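Local structure of PmoD (Methylocystis sp. ATCC 49242, 6CPD) at residues D13-T18 / F43-P48; R58-P63 / A77-H82; G103-L108 / F123-G128. The protein binds copper(I) through its soluble periplasmic cupredoxin-like domain and probably serves copper handling in methane-oxidizing bacteria. All blocks are in the same frame, centred on the assembly; numbering follows the deposited sequence.

Contact 1. Residues D13-T18 / F43-P48; sequences DMIHIT and FDIENP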
loop_
_atom_site.group_PDB
_atom_site.type_symbol
_atom_site.label_atom_id
_atom_site.label_comp_id
_atom_site.label_asym_id
_atom_site.label_seq_id
_atom_site.Cartn_x
_atom_site.Cartn_y
_atom_site.Cartn_z
ATOM N N ASP B 13 -9.399 -8.082 5.546
ATOM C CA ASP B 13 -10.046 -7.519 4.367
ATOM C C ASP B 13 -9.438 -6.153 4.064
ATOM O O ASP B 13 -9.483 -5.256 4.906
ATOM C CB ASP B 13 -11.550 -7.419 4.602
ATOM C CG ASP B 13 -12.158 -8.755 5.012
ATOM O OD1 ASP B 13 -12.122 -9.719 4.217
ATOM O OD2 ASP B 13 -12.691 -8.830 6.144
ATOM N N MET B 14 -8.986 -5.956 2.828
ATOM C CA MET B 14 -8.264 -4.731 2.474
ATOM C C MET B 14 -9.048 -3.994 1.418
ATOM O O MET B 14 -9.879 -4.582 0.709
ATOM C CB MET B 14 -6.843 -5.019 1.940
ATOM C CG MET B 14 -6.016 -6.012 2.752
ATOM S SD MET B 14 -6.162 -5.721 4.532
ATOM C CE MET B 14 -4.839 -6.769 5.160
ATOM N N ILE B 15 -8.821 -2.689 1.361
ATOM C CA ILE B 15 -9.284 -1.879 0.245
ATOM C C ILE B 15 -8.039 -1.292 -0.407
ATOM O O ILE B 15 -7.262 -0.615 0.237
ATOM C CB ILE B 15 -10.236 -0.780 0.699
ATOM C CG1 ILE B 15 -11.456 -1.410 1.389
ATOM C CG2 ILE B 15 -10.671 0.107 -0.494
ATOM C CD1 ILE B 15 -12.409 -0.374 1.973
ATOM N N HIS B 16 -7.814 -1.618 -1.670
ATOM C CA HIS B 16 -6.628 -1.122 -2.344
ATOM C C HIS B 16 -6.890 0.304 -2.799
ATOM O O HIS B 16 -7.990 0.639 -3.251
ATOM C CB HIS B 16 -6.266 -2.007 -3.540
ATOM C CG HIS B 16 -5.022 -1.584 -4.249
ATOM N ND1 HIS B 16 -5.043 -0.906 -5.450
ATOM C CD2 HIS B 16 -3.714 -1.731 -3.922
ATOM C CE1 HIS B 16 -3.803 -0.662 -5.837
ATOM N NE2 HIS B 16 -2.979 -1.156 -4.930
ATOM N N ILE B 17 -5.862 1.123 -2.703
ATOM C CA ILE B 17 -5.959 2.551 -3.034
ATOM C C ILE B 17 -4.890 2.942 -4.054
ATOM O O ILE B 17 -3.727 2.539 -3.922
ATOM C CB ILE B 17 -5.779 3.411 -1.762
ATOM C CG1 ILE B 17 -6.912 3.120 -0.770
ATOM C CG2 ILE B 17 -5.729 4.906 -2.118
ATOM C CD1 ILE B 17 -6.686 3.752 0.609
ATOM N N THR B 18 -5.285 3.727 -5.055
ATOM C CA THR B 18 -4.354 4.314 -6.008
ATOM C C THR B 18 -4.602 5.831 -6.051
ATOM O O THR B 18 -5.748 6.281 -6.007
ATOM C CB THR B 18 -4.523 3.733 -7.438
ATOM O OG1 THR B 18 -4.470 2.297 -7.408
ATOM C CG2 THR B 18 -3.427 4.253 -8.354
ATOM N N PHE B 43 -10.491 3.598 -5.186
ATOM C CA PHE B 43 -10.639 2.559 -4.163
ATOM C C PHE B 43 -11.120 1.268 -4.820
ATOM O O PHE B 43 -12.030 1.288 -5.649
ATOM C CB PHE B 43 -11.623 3.004 -3.076
ATOM C CG PHE B 43 -11.162 4.204 -2.298
ATOM C CD1 PHE B 43 -11.315 5.478 -2.816
ATOM C CD2 PHE B 43 -10.570 4.057 -1.058
ATOM C CE1 PHE B 43 -10.875 6.582 -2.109
ATOM C CE2 PHE B 43 -10.132 5.152 -0.347
ATOM C CZ PHE B 43 -10.292 6.421 -0.872
ATOM N N ASP B 44 -10.495 0.153 -4.451
ATOM C CA ASP B 44 -10.849 -1.160 -4.984
ATOM C C ASP B 44 -11.041 -2.096 -3.779
ATOM O O ASP B 44 -10.078 -2.521 -3.143
ATOM C CB ASP B 44 -9.739 -1.692 -5.902
ATOM C CG ASP B 44 -10.044 -3.083 -6.482
ATOM O OD1 ASP B 44 -11.000 -3.764 -6.043
ATOM O OD2 ASP B 44 -9.260 -3.531 -7.348
ATOM N N ILE B 45 -12.280 -2.444 -3.491
ATOM C CA ILE B 45 -12.589 -3.275 -2.343
ATOM C C ILE B 45 -12.286 -4.745 -2.623
ATOM O O ILE B 45 -12.874 -5.327 -3.535
ATOM C CB ILE B 45 -14.066 -3.114 -1.960
ATOM C CG1 ILE B 45 -14.361 -1.636 -1.643
ATOM C CG2 ILE B 45 -14.396 -4.012 -0.804
ATOM C CD1 ILE B 45 -15.850 -1.312 -1.586
ATOM N N GLU B 46 -11.359 -5.349 -1.871
ATOM C CA GLU B 46 -10.926 -6.710 -2.185
ATOM C C GLU B 46 -11.973 -7.785 -1.883
ATOM O O GLU B 46 -12.082 -8.753 -2.624
ATOM C CB GLU B 46 -9.628 -7.063 -1.437
ATOM C CG GLU B 46 -8.383 -6.367 -1.988
ATOM C CD GLU B 46 -7.081 -6.872 -1.359
ATOM O OE1 GLU B 46 -7.131 -7.596 -0.336
ATOM O OE2 GLU B 46 -6.007 -6.563 -1.911
ATOM N N ASN B 47 -12.677 -7.659 -0.762
ATOM C CA ASN B 47 -13.671 -8.654 -0.349
ATOM C C ASN B 47 -15.042 -8.351 -0.974
ATOM O O ASN B 47 -15.641 -7.319 -0.686
ATOM C CB ASN B 47 -13.771 -8.678 1.180
ATOM C CG ASN B 47 -14.690 -9.776 1.709
ATOM O OD1 ASN B 47 -15.606 -10.244 1.025
ATOM N ND2 ASN B 47 -14.477 -10.153 2.961
ATOM N N PRO B 48 -15.540 -9.243 -1.835
ATOM C CA PRO B 48 -16.851 -9.073 -2.485
ATOM C C PRO B 48 -18.019 -8.850 -1.509
ATOM O O PRO B 48 -18.973 -8.166 -1.870
ATOM C CB PRO B 48 -17.038 -10.385 -3.243
ATOM C CG PRO B 48 -15.654 -10.892 -3.471
ATOM C CD PRO B 48 -14.877 -10.488 -2.255
HETATM O O HOH W 1 -8.666 -8.559 1.317
HETATM O O HOH W 2 -12.215 -5.726 1.541
#
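Ile17 and Phe43 lie side by side and point the same way, into the core of a cupredoxin-like beta-sandwich. They belong to two antiparallel strands of one sheet, 13-18 and 43-45. With CG anti to the carbonyl carbon (chi1 -64°), the Phe43 side chain starts out alongside Ile17, and Ile17 CG1 and Phe43 CD2 are 3.8 Å apart. The methyl CG2 of Ile15 meets the rim of the same ring in its plane, 4.0 Å from CD2 of Phe43. Ile45 continues this apolar face beside Ile15, and Phe93 stacks on the Phe43 ring.

His16 and Asp44 form a hydrogen-bonded pair on the other face. Their main chains exchange two bonds, and the imidazole leads away from Asp44. Its NE2 is hydrogen-bonded to Asp31 of the second subunit.

Past Ile45 the second segment leaves the strand, yet it stays attached. Glu46 N donates to Met14 O at 3.1 Å. The carboxylate OE1 of Glu46 comes within 3.5 Å of Met14 CB. One water joins that OE1 to Met14 N. The Met14 side chain is bent and ends near the copper(I) ion held by Met7 and Met9. At the end of the pair, Asn47 ND2 donates to Asp13 OD1 at 2.7 Å, reaching it from above the carboxylate plane.

Contact 2. Residues R58-P63 / A77-H82; sequences RIIRDP and ALTELH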
loop_
_atom_site.group_PDB
_atom_site.type_symbol
_atom_site.label_atom_id
_atom_site.label_comp_id
_atom_site.label_asym_id
_atom_site.label_seq_id
_atom_site.Cartn_x
_atom_site.Cartn_y
_atom_site.Cartn_z
ATOM N N ARG B 58 -14.393 9.982 4.976
ATOM C CA ARG B 58 -14.129 11.359 5.358
ATOM C C ARG B 58 -12.641 11.601 5.377
ATOM O O ARG B 58 -11.901 10.907 6.071
ATOM C CB ARG B 58 -14.758 11.680 6.710
ATOM C CG ARG B 58 -14.460 13.108 7.170
ATOM C CD ARG B 58 -14.972 13.371 8.558
ATOM N NE ARG B 58 -16.383 13.740 8.511
ATOM C CZ ARG B 58 -17.287 13.382 9.407
ATOM N NH1 ARG B 58 -16.937 12.614 10.421
ATOM N NH2 ARG B 58 -18.541 13.778 9.277
ATOM N N ILE B 59 -12.188 12.583 4.610
ATOM C CA ILE B 59 -10.774 12.935 4.658
ATOM C C ILE B 59 -10.632 14.185 5.515
ATOM O O ILE B 59 -11.291 15.192 5.268
ATOM C CB ILE B 59 -10.200 13.164 3.249
ATOM C CG1 ILE B 59 -10.289 11.874 2.433
ATOM C CG2 ILE B 59 -8.733 13.652 3.328
ATOM C CD1 ILE B 59 -9.796 12.032 0.997
ATOM N N ILE B 60 -9.806 14.101 6.549
ATOM C CA ILE B 60 -9.596 15.241 7.443
ATOM C C ILE B 60 -8.147 15.694 7.452
ATOM O O ILE B 60 -7.223 14.917 7.169
ATOM C CB ILE B 60 -9.981 14.918 8.907
ATOM C CG1 ILE B 60 -9.112 13.769 9.438
ATOM C CG2 ILE B 60 -11.468 14.556 9.018
ATOM C CD1 ILE B 60 -9.254 13.538 10.929
ATOM N N ARG B 61 -7.959 16.964 7.783
ATOM C CA ARG B 61 -6.651 17.454 8.168
ATOM C C ARG B 61 -6.287 16.735 9.458
ATOM O O ARG B 61 -7.122 16.585 10.355
ATOM C CB ARG B 61 -6.680 18.987 8.343
ATOM C CG ARG B 61 -7.064 19.684 7.032
ATOM C CD ARG B 61 -7.307 21.170 7.174
ATOM N NE ARG B 61 -8.603 21.491 7.771
ATOM C CZ ARG B 61 -9.755 21.563 7.107
ATOM N NH1 ARG B 61 -9.804 21.320 5.801
ATOM N NH2 ARG B 61 -10.870 21.880 7.755
ATOM N N ASP B 62 -5.053 16.251 9.533
ATOM C CA ASP B 62 -4.581 15.511 10.692
ATOM C C ASP B 62 -4.332 16.496 11.846
ATOM O O ASP B 62 -3.493 17.375 11.716
ATOM C CB ASP B 62 -3.291 14.755 10.345
ATOM C CG ASP B 62 -2.893 13.730 11.417
ATOM O OD1 ASP B 62 -3.311 13.870 12.593
ATOM O OD2 ASP B 62 -2.144 12.782 11.076
ATOM N N PRO B 63 -5.081 16.377 12.962
ATOM C CA PRO B 63 -4.840 17.334 14.057
ATOM C C PRO B 63 -3.637 16.970 14.928
ATOM O O PRO B 63 -3.311 17.738 15.841
ATOM C CB PRO B 63 -6.137 17.252 14.878
ATOM C CG PRO B 63 -6.579 15.809 14.707
ATOM C CD PRO B 63 -6.189 15.445 13.266
ATOM N N ALA B 77 -15.089 20.331 11.458
ATOM C CA ALA B 77 -14.110 21.418 11.486
ATOM C C ALA B 77 -12.813 21.044 10.766
ATOM O O ALA B 77 -12.106 21.904 10.237
ATOM C CB ALA B 77 -13.811 21.823 12.927
ATOM N N LEU B 78 -12.493 19.758 10.777
ATOM C CA LEU B 78 -11.259 19.251 10.176
ATOM C C LEU B 78 -11.426 18.739 8.739
ATOM O O LEU B 78 -10.448 18.345 8.100
ATOM C CB LEU B 78 -10.705 18.118 11.052
ATOM C CG LEU B 78 -10.312 18.482 12.489
ATOM C CD1 LEU B 78 -10.008 17.234 13.315
ATOM C CD2 LEU B 78 -9.091 19.385 12.432
ATOM N N THR B 79 -12.650 18.759 8.217
ATOM C CA THR B 79 -12.937 17.972 7.004
ATOM C C THR B 79 -12.533 18.625 5.685
ATOM O O THR B 79 -12.895 19.768 5.411
ATOM C CB THR B 79 -14.429 17.621 6.946
ATOM O OG1 THR B 79 -14.707 16.661 7.971
ATOM C CG2 THR B 79 -14.810 17.026 5.577
ATOM N N GLU B 80 -11.783 17.875 4.874
ATOM C CA GLU B 80 -11.428 18.274 3.506
ATOM C C GLU B 80 -12.467 17.795 2.521
ATOM O O GLU B 80 -12.819 18.494 1.577
ATOM C CB GLU B 80 -10.074 17.704 3.080
ATOM C CG GLU B 80 -8.890 18.418 3.636
ATOM C CD GLU B 80 -8.634 19.761 2.965
ATOM O OE1 GLU B 80 -9.090 19.967 1.817
ATOM O OE2 GLU B 80 -7.957 20.602 3.595
ATOM N N LEU B 81 -12.914 16.562 2.723
ATOM C CA LEU B 81 -13.920 15.982 1.852
ATOM C C LEU B 81 -14.726 14.952 2.619
ATOM O O LEU B 81 -14.189 14.264 3.478
ATOM C CB LEU B 81 -13.231 15.351 0.633
ATOM C CG LEU B 81 -13.908 14.315 -0.262
ATOM C CD1 LEU B 81 -13.336 14.428 -1.657
ATOM C CD2 LEU B 81 -13.682 12.900 0.269
ATOM N N HIS B 82 -16.003 14.825 2.286
ATOM C CA HIS B 82 -16.868 13.865 2.964
ATOM C C HIS B 82 -17.840 13.210 1.999
ATOM O O HIS B 82 -18.620 13.892 1.351
ATOM C CB HIS B 82 -17.646 14.535 4.098
ATOM C CG HIS B 82 -18.446 13.575 4.918
ATOM N ND1 HIS B 82 -19.655 13.905 5.488
ATOM C CD2 HIS B 82 -18.209 12.285 5.264
ATOM C CE1 HIS B 82 -20.135 12.861 6.142
ATOM N NE2 HIS B 82 -19.271 11.867 6.024
HETATM O O HOH W 3 -9.015 22.577 10.200
HETATM O O HOH W 4 -12.026 22.541 4.254
HETATM O O HOH W 5 -13.339 22.578 6.394
#
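Arg61 and Glu80 form a salt bridge beside a classic beta bulge, where the edge strand 79-86 pairs with strand 55-61. Arg61 NH1 lies 3.0 Å from Glu80 OE2. The carboxylate oxygen sits in the guanidinium plane, but NH1 reaches it from above the carboxylate plane. The two flat groups are turned 82° apart. Arg61 NH2 also donates to Ala77 O, again at the guanidinium edge, at 2.8 Å. The carbonyl O of Leu78 lies 3.4 Å above the guanidinium plane, over its centre. Waters bridge the group further, one from NE to Ala77 O and two from NH1 and NH2 to Thr79 O. Edge bonds on several sides would hold its rotation. Glu80 has a second partner, as its OE1 is hydrogen-bonded to His97 NE2.

The bulge is built on Ile59, which faces both Glu80 and Leu81. Ile59 O accepts a bond of 2.8 Å from Glu80 N and a weak one from Leu81 N. Ile59 N donates to Leu81 O. Beyond the bulge, Arg61 N donates to Leu78 O.

Leu78 CB touches Ile60 CB, and Leu78 CD1 touches Pro63 CG at 4.0 Å. Ile59 CD1 meets Leu81 CD2 on the opposite face from Ile60. At the far end, CG of Arg58 is anti to the backbone N (chi1 178°), which sets it 3.7 Å from Thr79 OG1, itself hydrogen-bonded to Leu75 O. NH2 of Arg58 forms a salt bridge with Glu72, while NE2 of His82 is hydrogen-bonded to Glu56 OE2. The guanidinium and imidazole planes are 37° apart, with Arg58 NH2 above the imidazole face and 3.6 Å from His82 CE1.

Contact 3. Residues G103-L108 / F123-G128; sequences GHYIGL and FKFMVG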
loop_
_atom_site.group_PDB
_atom_site.type_symbol
_atom_site.label_atom_id
_atom_site.label_comp_id
_atom_site.label_asym_id
_atom_site.label_seq_id
_atom_site.Cartn_x
_atom_site.Cartn_y
_atom_site.Cartn_z
ATOM N N GLY B 103 0.382 19.250 3.628
ATOM C CA GLY B 103 0.191 18.871 5.017
ATOM C C GLY B 103 -0.141 17.399 5.195
ATOM O O GLY B 103 -0.114 16.633 4.228
ATOM N N HIS B 104 -0.424 17.005 6.439
ATOM C CA HIS B 104 -0.805 15.630 6.749
ATOM C C HIS B 104 -2.307 15.501 6.767
ATOM O O HIS B 104 -3.001 16.366 7.321
ATOM C CB HIS B 104 -0.277 15.176 8.115
ATOM C CG HIS B 104 1.211 15.093 8.206
ATOM N ND1 HIS B 104 1.987 16.123 8.693
ATOM C CD2 HIS B 104 2.063 14.090 7.895
ATOM C CE1 HIS B 104 3.255 15.756 8.675
ATOM N NE2 HIS B 104 3.329 14.528 8.189
ATOM N N TYR B 105 -2.794 14.402 6.196
ATOM C CA TYR B 105 -4.217 14.150 6.102
ATOM C C TYR B 105 -4.510 12.732 6.555
ATOM O O TYR B 105 -3.615 11.879 6.601
ATOM C CB TYR B 105 -4.732 14.363 4.666
ATOM C CG TYR B 105 -4.602 15.788 4.208
ATOM C CD1 TYR B 105 -3.417 16.250 3.658
ATOM C CD2 TYR B 105 -5.652 16.682 4.353
ATOM C CE1 TYR B 105 -3.288 17.580 3.245
ATOM C CE2 TYR B 105 -5.533 17.997 3.946
ATOM C CZ TYR B 105 -4.356 18.441 3.390
ATOM O OH TYR B 105 -4.255 19.761 2.993
ATOM N N ILE B 106 -5.766 12.487 6.896
ATOM C CA ILE B 106 -6.199 11.153 7.261
ATOM C C ILE B 106 -7.480 10.826 6.513
ATOM O O ILE B 106 -8.444 11.591 6.580
ATOM C CB ILE B 106 -6.460 11.018 8.778
ATOM C CG1 ILE B 106 -5.253 11.503 9.593
ATOM C CG2 ILE B 106 -6.867 9.572 9.109
ATOM C CD1 ILE B 106 -5.384 11.325 11.086
ATOM N N GLY B 107 -7.502 9.702 5.805
ATOM C CA GLY B 107 -8.741 9.238 5.219
ATOM C C GLY B 107 -9.380 8.289 6.216
ATOM O O GLY B 107 -8.774 7.290 6.608
ATOM N N LEU B 108 -10.584 8.628 6.662
ATOM C CA LEU B 108 -11.333 7.778 7.580
ATOM C C LEU B 108 -12.382 6.983 6.824
ATOM O O LEU B 108 -13.337 7.563 6.308
ATOM C CB LEU B 108 -12.019 8.608 8.660
ATOM C CG LEU B 108 -11.098 9.459 9.513
ATOM C CD1 LEU B 108 -11.908 10.369 10.434
ATOM C CD2 LEU B 108 -10.209 8.534 10.300
ATOM N N PHE B 123 -6.359 5.723 6.803
ATOM C CA PHE B 123 -5.138 5.740 6.021
ATOM C C PHE B 123 -4.546 7.132 6.099
ATOM O O PHE B 123 -5.203 8.142 5.792
ATOM C CB PHE B 123 -5.352 5.272 4.590
ATOM C CG PHE B 123 -6.332 6.065 3.798
ATOM C CD1 PHE B 123 -5.899 7.064 2.940
ATOM C CD2 PHE B 123 -7.682 5.723 3.803
ATOM C CE1 PHE B 123 -6.809 7.776 2.160
ATOM C CE2 PHE B 123 -8.602 6.418 3.010
ATOM C CZ PHE B 123 -8.160 7.447 2.188
ATOM N N LYS B 124 -3.291 7.167 6.525
ATOM C CA LYS B 124 -2.617 8.428 6.775
ATOM C C LYS B 124 -1.770 8.732 5.569
ATOM O O LYS B 124 -1.118 7.840 5.028
ATOM C CB LYS B 124 -1.771 8.338 8.038
ATOM C CG LYS B 124 -2.584 8.024 9.274
ATOM C CD LYS B 124 -1.788 8.265 10.533
ATOM C CE LYS B 124 -2.639 8.079 11.760
ATOM N NZ LYS B 124 -1.886 8.520 12.962
ATOM N N PHE B 125 -1.798 9.978 5.111
ATOM C CA PHE B 125 -0.980 10.323 3.961
ATOM C C PHE B 125 -0.562 11.774 4.035
ATOM O O PHE B 125 -1.068 12.547 4.845
ATOM C CB PHE B 125 -1.719 10.045 2.634
ATOM C CG PHE B 125 -2.986 10.847 2.435
ATOM C CD1 PHE B 125 -4.180 10.438 3.007
ATOM C CD2 PHE B 125 -2.988 11.994 1.637
ATOM C CE1 PHE B 125 -5.348 11.172 2.814
ATOM C CE2 PHE B 125 -4.156 12.727 1.429
ATOM C CZ PHE B 125 -5.333 12.312 2.007
ATOM N N MET B 126 0.365 12.156 3.181
ATOM C CA MET B 126 0.690 13.561 3.166
ATOM C C MET B 126 0.735 14.114 1.761
ATOM O O MET B 126 0.994 13.396 0.788
ATOM C CB MET B 126 1.992 13.798 3.882
ATOM C CG MET B 126 3.211 13.289 3.198
ATOM S SD MET B 126 4.570 14.013 4.127
ATOM C CE MET B 126 4.024 15.719 4.127
ATOM N N VAL B 127 0.458 15.410 1.679
ATOM C CA VAL B 127 0.471 16.130 0.423
ATOM C C VAL B 127 1.627 17.103 0.488
ATOM O O VAL B 127 1.762 17.848 1.459
ATOM C CB VAL B 127 -0.859 16.864 0.180
ATOM C CG1 VAL B 127 -0.790 17.704 -1.083
ATOM C CG2 VAL B 127 -2.017 15.859 0.136
ATOM N N GLY B 128 2.480 17.074 -0.528
ATOM C CA GLY B 128 3.591 18.005 -0.608
ATOM C C GLY B 128 4.817 17.502 0.128
ATOM O O GLY B 128 5.833 18.204 0.189
#
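Strands 103-108 and 123-127 run antiparallel in regular register, with paired main-chain hydrogen bonds at Gly103-Val127, Tyr105-Phe125 and Gly107-Phe123. Phe123 folds its ring over Gly107. CG takes the position between the backbone N and the carbonyl carbon (chi1 59°), and Gly107 CA lies 3.7 Å from the ring centroid in a CH-pi contact. A side chain at Gly107 would run into the ring. The ring also packs on Leu57 of strand 55-61. An alanine in place of Phe123 would probably leave Gly107 CA uncovered on this side and open a gap toward Leu57.

Phe125 repeats the arrangement two residues along, at the next hydrogen-bonded pair. Its ring takes Tyr105 CB over one face, 3.8 Å from the centroid. The Tyr105 and Phe125 planes are 20° apart, but the rings barely overlap. Tyr105 CE1 touches Val127 CG2 at 3.8 Å, and Tyr105 OH is hydrogen-bonded to Asn101 O. On the opposite face His104 and Met126 lie side by side, with Met126 SD oblique to the imidazole. Phe123 and Phe125 both pack on Met5 of the second subunit. The pair belongs to the beta hairpin of strands 103-112 and 118-127, whose aromatic face lines a cupredoxin-like beta-sandwich interior.

Overall arrangement
Contacts 2 and 3 belong to one sheet, where strands 55-61 and 103-112 are neighbours. Their centres are about 9 Å apart. Arg58 O and Leu108 N, 2.7 Å apart, are joined by a backbone hydrogen bond, as are Ile60 O and Ile106 N. Glu80 CG also packs on Tyr105 CE2. Contact 1 lies in the other sheet, about 18 Å from contact 3 between centres. Between the sheets, Phe43 CZ touches Phe123 CZ at 3.9 Å and Ile17 CD1 touches Phe123 CD2. Contacts 1 and 2 do not touch. The copper(I) ion is about 4 Å from the Met14 side chain and about 10 Å from that of Phe123. Contacts 1 and 3 reach the second subunit.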